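Local structure of vanadium-dependent haloperoxidase (Zobellia galactanivorans, 4CIT) at residues A[48-52]-A[64-68]; A[206-211]-A[324-328]; A[212-216]-A[442-447]; A[312-317]-A[378-383]; A[320-325]-A[370-375]. The protein probably acts as a vanadium-dependent iodoperoxidase, using a bound vanadate cofactor to oxidise iodide with hydrogen peroxide. All coordinates share one frame; numbering follows the deposited sequence.

Contact 1: residues A[48-52]-A[64-68]; sequences VTEIM and RIFAY
F66 reaches from helix 59-80 toward helix 38-55 and presents the far end of its ring to T49 and M52. The T49 hydroxyl lies in the plane of the ring at its edge, with OG1 3.4 Å from F66 CZ, and so meets aromatic C-H rather than the pi cloud. Its polar demand is met elsewhere, by a hydrogen bond with the carbonyl O of I45 one turn earlier.

M52 approaches obliquely, a bend at chi3 (-42°) swinging its CE methyl toward the CZ end of F66. SD lies 4.8 Å from the ring centroid and 29° off the ring normal, a Met-aromatic contact; as M52 has a second conformer, this and the close methyl approach are tentative. The two helices, joined by a short loop, form an antiparallel helical hairpin, and their segment axes stay 11.3 Å apart at an angle of 159°, a wide spacing bridged mainly by M52, I65 and F66.

V48 CG2 meets I65 CG2 at 3.7 Å, whereas its CG1 points to F66 CE1 at 4.2 Å. M52 and I65 run past each other in opposite directions, M52 CG lying 4.0 Å from I65 CD1. Replacing F66 by an alanine would probably open a gap between T49 and M52 and leave the thioether without its aromatic partner. A290 and M293 of helix 288-302 also touch the F66 ring.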
# COMPACT_ATOMS: atom_id res chain seq x y z
N VAL A 48 6.59 11.76 -0.61
CA VAL A 48 7.20 10.44 -0.87
C VAL A 48 6.46 9.73 -2.00
O VAL A 48 7.09 9.03 -2.82
CB VAL A 48 7.45 9.63 0.42
CG1 VAL A 48 6.22 8.96 0.79
CG2 VAL A 48 8.62 8.61 0.21
N THR A 49 5.17 9.93 -2.03
CA THR A 49 4.35 9.41 -3.10
C THR A 49 4.83 9.91 -4.47
O THR A 49 5.01 9.11 -5.48
CB THR A 49 2.84 9.66 -2.84
OG1 THR A 49 2.41 8.92 -1.69
CG2 THR A 49 2.01 9.15 -3.96
N GLU A 50 5.01 11.20 -4.54
CA GLU A 50 5.48 11.83 -5.79
C GLU A 50 6.86 11.34 -6.19
O GLU A 50 7.09 10.98 -7.36
CB GLU A 50 5.52 13.34 -5.62
CG GLU A 50 4.17 13.96 -5.45
CD GLU A 50 4.23 15.33 -4.73
OE1 GLU A 50 5.34 15.86 -4.49
OE2 GLU A 50 3.17 15.88 -4.36
N ILE A 51 7.74 11.18 -5.21
CA ILE A 51 9.08 10.71 -5.48
C ILE A 51 9.09 9.27 -5.99
O ILE A 51 9.86 8.90 -6.88
CB ILE A 51 9.99 10.87 -4.26
CG1 ILE A 51 10.00 12.37 -3.85
CG2 ILE A 51 11.37 10.21 -4.51
CD1 ILE A 51 10.81 12.60 -2.56
N MET A 52 8.23 8.44 -5.39
CA MET A 52 8.03 7.06 -5.82
C MET A 52 7.70 6.89 -7.27
O MET A 52 8.25 5.98 -7.92
CB MET A 52 6.93 6.37 -4.95
CG MET A 52 7.54 5.75 -3.70
SD MET A 52 6.22 4.71 -2.88
CE MET A 52 4.80 5.67 -2.99
N ARG A 64 6.44 -0.98 1.42
CA ARG A 64 7.50 -1.01 2.42
C ARG A 64 7.91 0.47 2.76
O ARG A 64 8.17 0.85 3.89
CB ARG A 64 8.67 -1.81 1.87
CG ARG A 64 9.91 -1.86 2.75
CD ARG A 64 11.00 -2.82 2.20
NE ARG A 64 12.14 -2.86 3.09
CZ ARG A 64 13.18 -2.07 3.11
NH1 ARG A 64 13.32 -1.07 2.24
NH2 ARG A 64 14.10 -2.30 4.01
N ILE A 65 7.98 1.30 1.73
CA ILE A 65 8.28 2.77 1.85
C ILE A 65 7.26 3.51 2.72
O ILE A 65 7.62 4.36 3.49
CB ILE A 65 8.38 3.37 0.45
CG1 ILE A 65 9.62 2.76 -0.26
CG2 ILE A 65 8.60 4.88 0.56
CD1 ILE A 65 9.73 3.11 -1.73
N PHE A 66 5.96 3.17 2.63
CA PHE A 66 4.93 3.76 3.46
C PHE A 66 4.98 3.27 4.90
O PHE A 66 4.79 4.07 5.80
CB PHE A 66 3.53 3.47 2.90
CG PHE A 66 3.22 4.27 1.69
CD1 PHE A 66 3.28 5.63 1.71
CD2 PHE A 66 2.77 3.64 0.55
CE1 PHE A 66 2.96 6.36 0.59
CE2 PHE A 66 2.50 4.34 -0.60
CZ PHE A 66 2.59 5.72 -0.58
N ALA A 67 5.27 1.99 5.14
CA ALA A 67 5.13 1.43 6.46
C ALA A 67 6.13 1.84 7.51
O ALA A 67 5.74 2.24 8.61
CB ALA A 67 5.10 -0.08 6.41
N TYR A 68 7.42 1.74 7.19
CA TYR A 68 8.44 2.00 8.16
C TYR A 68 8.43 3.44 8.75
O TYR A 68 8.57 3.62 9.96
CB TYR A 68 9.84 1.67 7.65
CG TYR A 68 10.11 0.19 7.69
CD1 TYR A 68 10.32 -0.49 8.92
CD2 TYR A 68 10.20 -0.52 6.54
CE1 TYR A 68 10.61 -1.86 8.96
CE2 TYR A 68 10.44 -1.90 6.55
CZ TYR A 68 10.67 -2.57 7.75
OH TYR A 68 10.96 -3.89 7.74

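Contact 2: residues A[206-211]-A[324-328]; sequences WNKIRP and AFISC
I326 provides most of the aliphatic packing between helix 307-335 and the loop 206-211. The terminal methyl CD1 sits against the bend of the loop, 3.8 Å from CA of P211 and 4.1 Å from CB of I209. Chi2 at 174° extends the chain to bring it there. The other branch, CG2, is 4.3 Å from CA of N207, where the two backbones come closest.

The aromatic contribution comes from W206, whose side chain crosses that of I326 at about a right angle. Its NE1 corner is 3.8 Å from CG1 of I326, an oblique approach. The indole edge turns to the helix backbone, the carbonyl O of F325 lying near the ring plane 3.9 Å from W206 CD1. On one face, I209 CG1 of the same loop stands 3.6 Å above the ring plane, over its centre, so W206 and I209 pack on each other as well as on I326.

Polar ends look elsewhere: N207 ND2 is hydrogen-bonded to D330 OD1, further along helix 307-335, and R210 NH1 to the carbonyl O of W166; the R210 guanidinium also makes a cation-pi contact with the W166 ring.

Residues 206-208 form a 3-10 turn, closed by I209 N to W206 O, in the loop before helix 235-253, and pack on helix 307-335 of the PAP2 region, where the F325 side chain is about 7 Å from a bound vanadate. W206 also rests on P60 and V61 of helix 59-80 and on Y172 of helix 172-175, while A324 and F325 turn to helix 367-383.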
# COMPACT_ATOMS: atom_id res chain seq x y z
N TRP A 206 9.64 -11.33 -3.24
CA TRP A 206 9.03 -10.48 -2.20
C TRP A 206 8.57 -11.32 -1.03
O TRP A 206 8.59 -10.81 0.10
CB TRP A 206 7.89 -9.65 -2.76
CG TRP A 206 7.60 -8.44 -1.99
CD1 TRP A 206 6.51 -8.19 -1.20
CD2 TRP A 206 8.50 -7.35 -1.81
NE1 TRP A 206 6.65 -6.96 -0.57
CE2 TRP A 206 7.90 -6.45 -0.89
CE3 TRP A 206 9.82 -7.06 -2.30
CZ2 TRP A 206 8.52 -5.27 -0.53
CZ3 TRP A 206 10.43 -5.89 -1.91
CH2 TRP A 206 9.81 -5.04 -0.99
N ASN A 207 8.28 -12.64 -1.23
CA ASN A 207 7.97 -13.50 -0.14
C ASN A 207 9.09 -13.78 0.84
O ASN A 207 8.87 -14.46 1.84
CB ASN A 207 7.25 -14.76 -0.61
CG ASN A 207 8.11 -15.67 -1.35
OD1 ASN A 207 9.25 -15.31 -1.74
ND2 ASN A 207 7.58 -16.90 -1.62
N LYS A 208 10.29 -13.28 0.53
CA LYS A 208 11.44 -13.45 1.44
C LYS A 208 11.70 -12.22 2.30
O LYS A 208 12.65 -12.24 3.09
CB LYS A 208 12.68 -13.77 0.64
CG LYS A 208 12.54 -15.01 -0.18
CD LYS A 208 12.41 -16.24 0.61
CE LYS A 208 12.35 -17.48 -0.33
NZ LYS A 208 11.15 -18.32 0.01
N ILE A 209 10.86 -11.21 2.20
CA ILE A 209 10.95 -10.00 3.06
C ILE A 209 10.33 -10.39 4.41
O ILE A 209 9.32 -11.10 4.48
CB ILE A 209 10.13 -8.85 2.41
CG1 ILE A 209 10.68 -8.51 0.99
CG2 ILE A 209 10.18 -7.65 3.38
CD1 ILE A 209 12.10 -8.01 1.00
N ARG A 210 10.90 -9.92 5.51
CA ARG A 210 10.29 -10.08 6.82
C ARG A 210 8.93 -9.47 6.92
O ARG A 210 8.79 -8.25 6.78
CB ARG A 210 11.20 -9.42 7.85
CG ARG A 210 10.77 -9.65 9.33
CD ARG A 210 11.56 -8.84 10.29
NE ARG A 210 11.46 -7.40 9.99
CZ ARG A 210 12.37 -6.49 10.27
NH1 ARG A 210 13.48 -6.79 10.89
NH2 ARG A 210 12.12 -5.25 10.00
N PRO A 211 7.89 -10.26 7.19
CA PRO A 211 6.61 -9.60 7.41
C PRO A 211 6.54 -8.83 8.74
O PRO A 211 7.32 -9.12 9.69
CB PRO A 211 5.62 -10.76 7.45
CG PRO A 211 6.36 -12.00 7.23
CD PRO A 211 7.83 -11.71 7.38
N ALA A 324 0.00 -7.57 3.26
CA ALA A 324 -0.86 -8.01 2.15
C ALA A 324 -0.05 -8.22 0.84
O ALA A 324 -0.23 -9.24 0.10
CB ALA A 324 -1.97 -7.04 1.96
N PHE A 325 0.90 -7.33 0.55
CA PHE A 325 1.76 -7.51 -0.61
C PHE A 325 2.61 -8.77 -0.48
O PHE A 325 2.87 -9.42 -1.47
CB PHE A 325 2.56 -6.25 -0.91
CG PHE A 325 1.85 -5.27 -1.77
CD1 PHE A 325 1.72 -5.53 -3.12
CD2 PHE A 325 1.36 -4.08 -1.24
CE1 PHE A 325 1.07 -4.61 -3.92
CE2 PHE A 325 0.79 -3.12 -2.07
CZ PHE A 325 0.63 -3.42 -3.41
N ILE A 326 3.20 -9.00 0.70
CA ILE A 326 4.00 -10.21 0.89
C ILE A 326 3.13 -11.48 0.66
O ILE A 326 3.54 -12.38 -0.07
CB ILE A 326 4.59 -10.24 2.29
CG1 ILE A 326 5.61 -9.10 2.34
CG2 ILE A 326 5.24 -11.60 2.58
CD1 ILE A 326 6.23 -8.86 3.72
N SER A 327 1.93 -11.49 1.27
CA SER A 327 0.99 -12.61 1.11
C SER A 327 0.61 -12.81 -0.38
O SER A 327 0.58 -13.95 -0.88
CB SER A 327 -0.22 -12.36 2.00
OG SER A 327 -1.15 -13.42 1.91
N CYS A 328 0.32 -11.73 -1.08
CA CYS A 328 -0.12 -11.83 -2.45
C CYS A 328 1.01 -12.24 -3.38
O CYS A 328 0.86 -13.20 -4.17
CB CYS A 328 -0.69 -10.51 -2.87
SG CYS A 328 -1.21 -10.53 -4.62

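Contact 3: residues A[212-216]-A[442-447]; sequences FVLDS and FVVNKL
V213 meets K446 at the C-terminal end of helix 426-446, the last helix of the mainly helical PAP2-type fold, where a loop segment lies along the final turn. The ammonium group is the donor that matters here. K446 NZ gives a hydrogen bond to the carbonyl O of V213 at 2.7 Å, lying in the carbonyl plane on a lone pair with a C=O...N angle of 139°. The same carbonyl O is neighboured by the edge of the F442 ring, CE2 lying in plane with it at 3.7 Å.

K446 NZ also donates to a water, which in turn donates to D215 OD1, each leg being 2.8 Å. That water links the opposite charges, since D215 OD1 and K446 NZ are themselves 4.1 Å apart, beyond a salt bridge. An extended chain, with CG anti to the backbone N (chi1 -180°), brings the lysine to this point, and on the way its CD packs 3.5 Å from V213 CG1.

The backbone donors of the loop are satisfied outside these segments: the D323 carboxylate accepts F212 N at OD1 and both V213 N and L214 N at OD2, while D215 N is bonded to Q219 OE1. Acceptor L214 O takes N92 ND2. Apolar contacts complete the valine's surroundings, V213 CB meeting CG2 of V443, and V213 CG2 stops 4.2 Å from CD1 of L447, the first residue beyond the helix.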
# COMPACT_ATOMS: atom_id res chain seq x y z
N PHE A 212 5.72 -7.81 8.82
CA PHE A 212 5.51 -7.09 10.10
C PHE A 212 4.74 -7.85 11.15
O PHE A 212 5.11 -7.83 12.33
CB PHE A 212 4.77 -5.77 9.81
CG PHE A 212 5.61 -4.73 9.14
CD1 PHE A 212 6.60 -4.03 9.84
CD2 PHE A 212 5.48 -4.46 7.79
CE1 PHE A 212 7.33 -3.03 9.20
CE2 PHE A 212 6.29 -3.51 7.13
CZ PHE A 212 7.17 -2.73 7.89
N VAL A 213 3.63 -8.49 10.75
CA VAL A 213 2.66 -9.11 11.69
C VAL A 213 2.46 -10.62 11.43
O VAL A 213 2.19 -11.46 12.34
CB VAL A 213 1.26 -8.42 11.53
CG1 VAL A 213 0.34 -8.81 12.64
CG2 VAL A 213 1.36 -6.89 11.47
N LEU A 214 2.57 -11.03 10.16
CA LEU A 214 2.35 -12.43 9.79
C LEU A 214 3.34 -13.30 10.50
O LEU A 214 4.49 -12.88 10.75
CB LEU A 214 2.53 -12.70 8.33
CG LEU A 214 1.69 -11.85 7.38
CD1 LEU A 214 2.02 -12.19 5.93
CD2 LEU A 214 0.25 -12.01 7.72
N ASP A 215 2.89 -14.50 10.83
CA ASP A 215 3.82 -15.53 11.33
C ASP A 215 4.76 -16.06 10.26
O ASP A 215 5.92 -16.45 10.53
CB ASP A 215 3.02 -16.66 11.96
CG ASP A 215 2.21 -16.20 13.16
OD1 ASP A 215 2.75 -15.45 14.01
OD2 ASP A 215 1.01 -16.59 13.24
N SER A 216 4.29 -16.02 8.99
CA SER A 216 5.13 -16.38 7.85
C SER A 216 4.49 -15.84 6.63
O SER A 216 3.30 -15.59 6.65
CB SER A 216 5.33 -17.88 7.68
OG SER A 216 4.15 -18.49 7.18
N PHE A 442 -6.90 -10.59 10.62
CA PHE A 442 -5.86 -11.07 11.51
C PHE A 442 -5.04 -9.88 12.09
O PHE A 442 -4.71 -9.84 13.30
CB PHE A 442 -4.95 -12.02 10.73
CG PHE A 442 -3.68 -12.42 11.42
CD1 PHE A 442 -3.67 -13.42 12.44
CD2 PHE A 442 -2.53 -11.85 11.05
CE1 PHE A 442 -2.50 -13.73 13.15
CE2 PHE A 442 -1.34 -12.22 11.66
CZ PHE A 442 -1.33 -13.13 12.71
N VAL A 443 -4.60 -8.97 11.22
CA VAL A 443 -3.82 -7.79 11.65
C VAL A 443 -4.63 -6.99 12.67
O VAL A 443 -4.09 -6.62 13.73
CB VAL A 443 -3.34 -6.90 10.48
CG1 VAL A 443 -2.76 -5.58 10.96
CG2 VAL A 443 -2.42 -7.62 9.57
N VAL A 444 -5.91 -6.75 12.41
CA VAL A 444 -6.66 -5.93 13.35
C VAL A 444 -6.92 -6.66 14.69
O VAL A 444 -6.98 -6.04 15.73
CB VAL A 444 -7.94 -5.34 12.77
CG1 VAL A 444 -7.59 -4.46 11.62
CG2 VAL A 444 -8.91 -6.35 12.38
N ASN A 445 -6.95 -7.97 14.66
CA ASN A 445 -7.20 -8.78 15.86
C ASN A 445 -5.92 -8.95 16.60
O ASN A 445 -5.99 -9.26 17.83
CB ASN A 445 -7.81 -10.16 15.49
CG ASN A 445 -9.27 -10.07 15.16
OD1 ASN A 445 -9.97 -9.20 15.64
ND2 ASN A 445 -9.76 -10.99 14.33
N LYS A 446 -4.77 -8.86 15.92
CA LYS A 446 -3.49 -9.09 16.58
C LYS A 446 -2.98 -7.79 17.20
O LYS A 446 -2.58 -7.83 18.38
CB LYS A 446 -2.49 -9.75 15.66
CG LYS A 446 -1.15 -9.99 16.33
CD LYS A 446 -0.27 -10.81 15.45
CE LYS A 446 1.19 -10.68 15.86
NZ LYS A 446 2.11 -11.57 15.07
N LEU A 447 -2.97 -6.66 16.48
CA LEU A 447 -2.36 -5.41 16.95
C LEU A 447 -3.23 -4.67 17.98
O LEU A 447 -4.37 -4.32 17.71
CB LEU A 447 -1.99 -4.42 15.81
CG LEU A 447 -1.02 -5.01 14.77
CD1 LEU A 447 -0.68 -3.93 13.73
CD2 LEU A 447 0.24 -5.58 15.42
O HOH W 1 1.00 -14.07 15.75

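Contact 4: residues A[312-317]-A[378-383]; sequences FAYTKA and VLTEVF
The ring of F383 touches A313 across the contact, CZ approaching the alanine CB obliquely at 3.8 Å, while its own neighbour V382 lays CG1 over the centre of one face. On the other helix, the F312 ring is met obliquely by V382, with CE2 4.0 Å from CG2. F312 also meets the ring of Y84, a residue of the sodium site. The third flat group, the carboxylate of E381, is met from above its plane: K316 NZ lies 39° out of it and 2.8 Å from OE1, a hydrogen-bonded salt bridge.

This is an antiparallel helix pair within the PAP2 region, helices 307-335 and 367-383, whose segment axes come to 9.8 Å at an angle of 156°. A313 and A317, one turn apart, face V382 and V378 in turn. Small residues here permit close backbones, as the 5.9 Å between the CA atoms of A317 and V378 attests.

V382 is held between several partners, since the CG1 that covers F383 also packs 3.8 Å from CB of A313. K316 packs through its aliphatic chain and pairs through its amine: its CG lies 3.8 Å from V378 CG1, and a bend at chi3 (-60°) lifts the amine toward E381, at the more exposed side of the contact. E381 in turn bends at chi2 to bring its carboxylate back to the lysine. L379 extends the packing to A317 and beyond it to W292 and A296 of helix 288-302. At the tightest backbone approach, V378 CG1 sits 3.7 Å from the amide N of A317.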
# COMPACT_ATOMS: atom_id res chain seq x y z
N PHE A 312 -2.14 6.69 14.06
CA PHE A 312 -2.70 5.41 14.34
C PHE A 312 -3.34 4.79 13.10
O PHE A 312 -3.03 3.65 12.77
CB PHE A 312 -3.71 5.61 15.44
CG PHE A 312 -4.65 4.49 15.67
CD1 PHE A 312 -4.29 3.40 16.37
CD2 PHE A 312 -5.97 4.63 15.29
CE1 PHE A 312 -5.22 2.37 16.62
CE2 PHE A 312 -6.90 3.66 15.59
CZ PHE A 312 -6.53 2.51 16.21
N ALA A 313 -4.17 5.51 12.45
CA ALA A 313 -4.84 4.97 11.33
C ALA A 313 -3.87 4.63 10.15
O ALA A 313 -3.93 3.52 9.51
CB ALA A 313 -5.91 5.90 10.86
N TYR A 314 -2.97 5.58 9.86
CA TYR A 314 -2.02 5.36 8.78
C TYR A 314 -1.08 4.19 9.07
O TYR A 314 -0.68 3.44 8.19
CB TYR A 314 -1.17 6.59 8.46
CG TYR A 314 -1.88 7.79 8.03
CD1 TYR A 314 -3.21 7.80 7.74
CD2 TYR A 314 -1.19 8.96 7.83
CE1 TYR A 314 -3.84 8.97 7.29
CE2 TYR A 314 -1.78 10.13 7.35
CZ TYR A 314 -3.14 10.12 7.12
OH TYR A 314 -3.81 11.29 6.76
N THR A 315 -0.70 4.02 10.34
CA THR A 315 0.17 2.95 10.71
C THR A 315 -0.46 1.63 10.65
O THR A 315 0.11 0.68 10.04
CB THR A 315 0.76 3.25 12.11
OG1 THR A 315 1.42 4.53 12.04
CG2 THR A 315 1.81 2.21 12.42
N LYS A 316 -1.68 1.51 11.17
CA LYS A 316 -2.35 0.23 11.11
C LYS A 316 -2.61 -0.15 9.60
O LYS A 316 -2.39 -1.33 9.23
CB LYS A 316 -3.62 0.24 11.95
CG LYS A 316 -4.13 -1.13 12.28
CD LYS A 316 -5.42 -1.15 13.11
CE LYS A 316 -5.37 -0.48 14.44
NZ LYS A 316 -6.52 -0.88 15.34
N ALA A 317 -2.98 0.80 8.80
CA ALA A 317 -3.26 0.57 7.34
C ALA A 317 -2.02 0.19 6.55
O ALA A 317 -2.01 -0.81 5.77
CB ALA A 317 -3.99 1.72 6.69
N VAL A 378 -9.05 -2.78 7.65
CA VAL A 378 -8.43 -1.87 8.61
C VAL A 378 -9.17 -0.56 8.72
O VAL A 378 -9.50 -0.14 9.84
CB VAL A 378 -6.92 -1.60 8.29
CG1 VAL A 378 -6.36 -0.57 9.26
CG2 VAL A 378 -6.18 -2.89 8.39
N LEU A 379 -9.52 0.07 7.59
CA LEU A 379 -10.18 1.37 7.66
C LEU A 379 -11.59 1.24 8.21
O LEU A 379 -12.10 2.15 8.89
CB LEU A 379 -10.17 2.06 6.27
CG LEU A 379 -8.73 2.42 5.83
CD1 LEU A 379 -8.79 3.01 4.42
CD2 LEU A 379 -7.98 3.37 6.72
N THR A 380 -12.24 0.13 7.87
CA THR A 380 -13.56 -0.14 8.46
C THR A 380 -13.47 -0.26 9.98
O THR A 380 -14.30 0.25 10.72
CB THR A 380 -14.19 -1.33 7.83
OG1 THR A 380 -14.26 -1.09 6.41
CG2 THR A 380 -15.61 -1.61 8.45
N GLU A 381 -12.44 -0.91 10.47
CA GLU A 381 -12.24 -1.08 11.89
C GLU A 381 -11.92 0.26 12.54
O GLU A 381 -12.46 0.55 13.61
CB GLU A 381 -11.13 -2.03 12.22
CG GLU A 381 -10.97 -2.36 13.73
CD GLU A 381 -10.16 -1.36 14.57
OE1 GLU A 381 -9.07 -0.90 14.14
OE2 GLU A 381 -10.64 -1.01 15.72
N VAL A 382 -11.12 1.09 11.90
CA VAL A 382 -10.76 2.41 12.51
C VAL A 382 -11.84 3.45 12.44
O VAL A 382 -12.13 4.12 13.49
CB VAL A 382 -9.43 2.94 11.89
CG1 VAL A 382 -9.11 4.39 12.27
CG2 VAL A 382 -8.33 2.02 12.19
N PHE A 383 -12.48 3.62 11.27
CA PHE A 383 -13.37 4.72 10.97
C PHE A 383 -14.84 4.32 10.84
O PHE A 383 -15.72 5.17 10.85
CB PHE A 383 -12.97 5.42 9.70
CG PHE A 383 -11.65 6.11 9.77
CD1 PHE A 383 -11.52 7.24 10.58
CD2 PHE A 383 -10.58 5.67 9.03
CE1 PHE A 383 -10.30 7.97 10.60
CE2 PHE A 383 -9.34 6.34 9.14
CZ PHE A 383 -9.25 7.50 9.88

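Contact 5: residues A[320-325]-A[370-375]; sequences AMADAF and VVSGAA
Helix 367-383, which begins at the vanadate pocket with G367 and H368, packs here on helix 307-335, and the contact is carried by V371 meeting F325 and M321. One methyl of the valine sits squarely over the phenylalanine ring: V371 CG2 is 3.5 Å from the F325 centroid and 13° off the ring normal, a CH-pi contact on one face.

The other methyl, CG1, is anti to the backbone N (chi1 -179°) and turns along the helix to meet M321, 3.7 Å from its CG. V371 is thereby shared, one branch given to the ring and one to the thioether chain, which crosses it at about a right angle. The M321 sulfur continues to A375 one turn on, SD lying 4.0 Å from the alanine CB. Both M321 and A375 also touch W292 of helix 288-302.

In this helical PAP2-type core the two helices run antiparallel at 150°, their segment axes only 8.8 Å apart. Alanines make that spacing possible. CB of A324 meets CB of A374 at 3.9 Å, and the CA atoms of A324 and V371 are separated by 5.5 Å.

A serine in place of F325 would remove the ring, and is likely to leave V371 CG2 without its CH-pi partner and open a gap beside P59, P60 and S63 of helix 59-80. At the end nearer the vanadate pocket, V370 CG1 packs against helix backbone, 3.7 Å from the carbonyl O of A324.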
# COMPACT_ATOMS: atom_id res chain seq x y z
N ALA A 320 -0.67 -3.33 7.58
CA ALA A 320 -1.49 -4.32 6.95
C ALA A 320 -1.19 -4.43 5.44
O ALA A 320 -1.14 -5.59 4.94
CB ALA A 320 -2.95 -4.07 7.22
N MET A 321 -1.12 -3.32 4.71
CA MET A 321 -0.88 -3.39 3.30
C MET A 321 0.47 -4.03 2.95
O MET A 321 0.60 -4.69 1.91
CB MET A 321 -1.03 -2.04 2.65
CG MET A 321 -2.47 -1.59 2.57
SD MET A 321 -2.68 -0.05 1.59
CE MET A 321 -2.29 1.18 2.70
N ALA A 322 1.50 -3.74 3.75
CA ALA A 322 2.85 -4.25 3.47
C ALA A 322 2.74 -5.78 3.64
O ALA A 322 3.22 -6.54 2.74
CB ALA A 322 3.86 -3.68 4.40
N ASP A 323 2.03 -6.27 4.68
CA ASP A 323 1.86 -7.73 4.84
C ASP A 323 0.97 -8.34 3.72
O ASP A 323 1.23 -9.45 3.23
CB ASP A 323 1.42 -8.11 6.27
CG ASP A 323 2.64 -8.10 7.29
OD1 ASP A 323 3.82 -7.63 6.89
OD2 ASP A 323 2.38 -8.59 8.43
N ALA A 324 0.00 -7.57 3.26
CA ALA A 324 -0.86 -8.01 2.15
C ALA A 324 -0.05 -8.22 0.84
O ALA A 324 -0.23 -9.24 0.10
CB ALA A 324 -1.97 -7.04 1.96
N PHE A 325 0.90 -7.33 0.55
CA PHE A 325 1.76 -7.51 -0.61
C PHE A 325 2.61 -8.77 -0.48
O PHE A 325 2.87 -9.42 -1.47
CB PHE A 325 2.56 -6.25 -0.91
CG PHE A 325 1.85 -5.27 -1.77
CD1 PHE A 325 1.72 -5.53 -3.12
CD2 PHE A 325 1.36 -4.08 -1.24
CE1 PHE A 325 1.07 -4.61 -3.92
CE2 PHE A 325 0.79 -3.12 -2.07
CZ PHE A 325 0.63 -3.42 -3.41
N VAL A 370 -6.20 -8.19 -3.12
CA VAL A 370 -5.68 -8.51 -1.82
C VAL A 370 -5.46 -7.21 -1.00
O VAL A 370 -5.81 -7.15 0.19
CB VAL A 370 -4.42 -9.40 -1.89
CG1 VAL A 370 -3.89 -9.65 -0.47
CG2 VAL A 370 -4.62 -10.79 -2.55
N VAL A 371 -4.79 -6.21 -1.59
CA VAL A 371 -4.39 -4.99 -0.88
C VAL A 371 -5.61 -4.21 -0.52
O VAL A 371 -5.75 -3.76 0.59
CB VAL A 371 -3.35 -4.16 -1.64
CG1 VAL A 371 -2.91 -2.92 -0.89
CG2 VAL A 371 -2.14 -5.06 -1.94
N SER A 372 -6.61 -4.14 -1.41
CA SER A 372 -7.87 -3.45 -1.11
C SER A 372 -8.66 -4.14 -0.06
O SER A 372 -9.28 -3.49 0.79
CB SER A 372 -8.74 -3.37 -2.37
OG SER A 372 -8.01 -2.58 -3.28
N GLY A 373 -8.67 -5.47 -0.09
CA GLY A 373 -9.31 -6.26 0.94
C GLY A 373 -8.77 -5.96 2.33
O GLY A 373 -9.50 -5.74 3.30
N ALA A 374 -7.48 -5.98 2.42
CA ALA A 374 -6.81 -5.71 3.69
C ALA A 374 -7.03 -4.27 4.13
O ALA A 374 -7.32 -4.02 5.36
CB ALA A 374 -5.34 -6.02 3.59
N ALA A 375 -6.76 -3.33 3.24
CA ALA A 375 -6.89 -1.94 3.60
C ALA A 375 -8.34 -1.62 4.05
O ALA A 375 -8.55 -0.81 4.97
CB ALA A 375 -6.44 -1.07 2.46

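How the contacts relate
Contacts 1, 4 and 5 are buried. Contacts 1 and 5 are predominantly apolar, with no polar bonds across them, but differ in spacing: mainly M52, I65 and F66 span the hairpin of contact 1, whereas alanines bring the helices of contact 5 together. Contact 4 joins the same two helices as contact 5, about 12 Å away between centres, and differs by its exposed rim at E381, with a salt bridge. Helix 307-335 also serves contact 2, which shares A324 and F325 with contact 5. Contacts 2 and 3 use adjoining parts of one loop, 206-216, and are partly buried; contact 2 relies on packing, contact 3 on a lysine, a carbonyl and a water. D323, within contact 5, binds the backbone of contact 3.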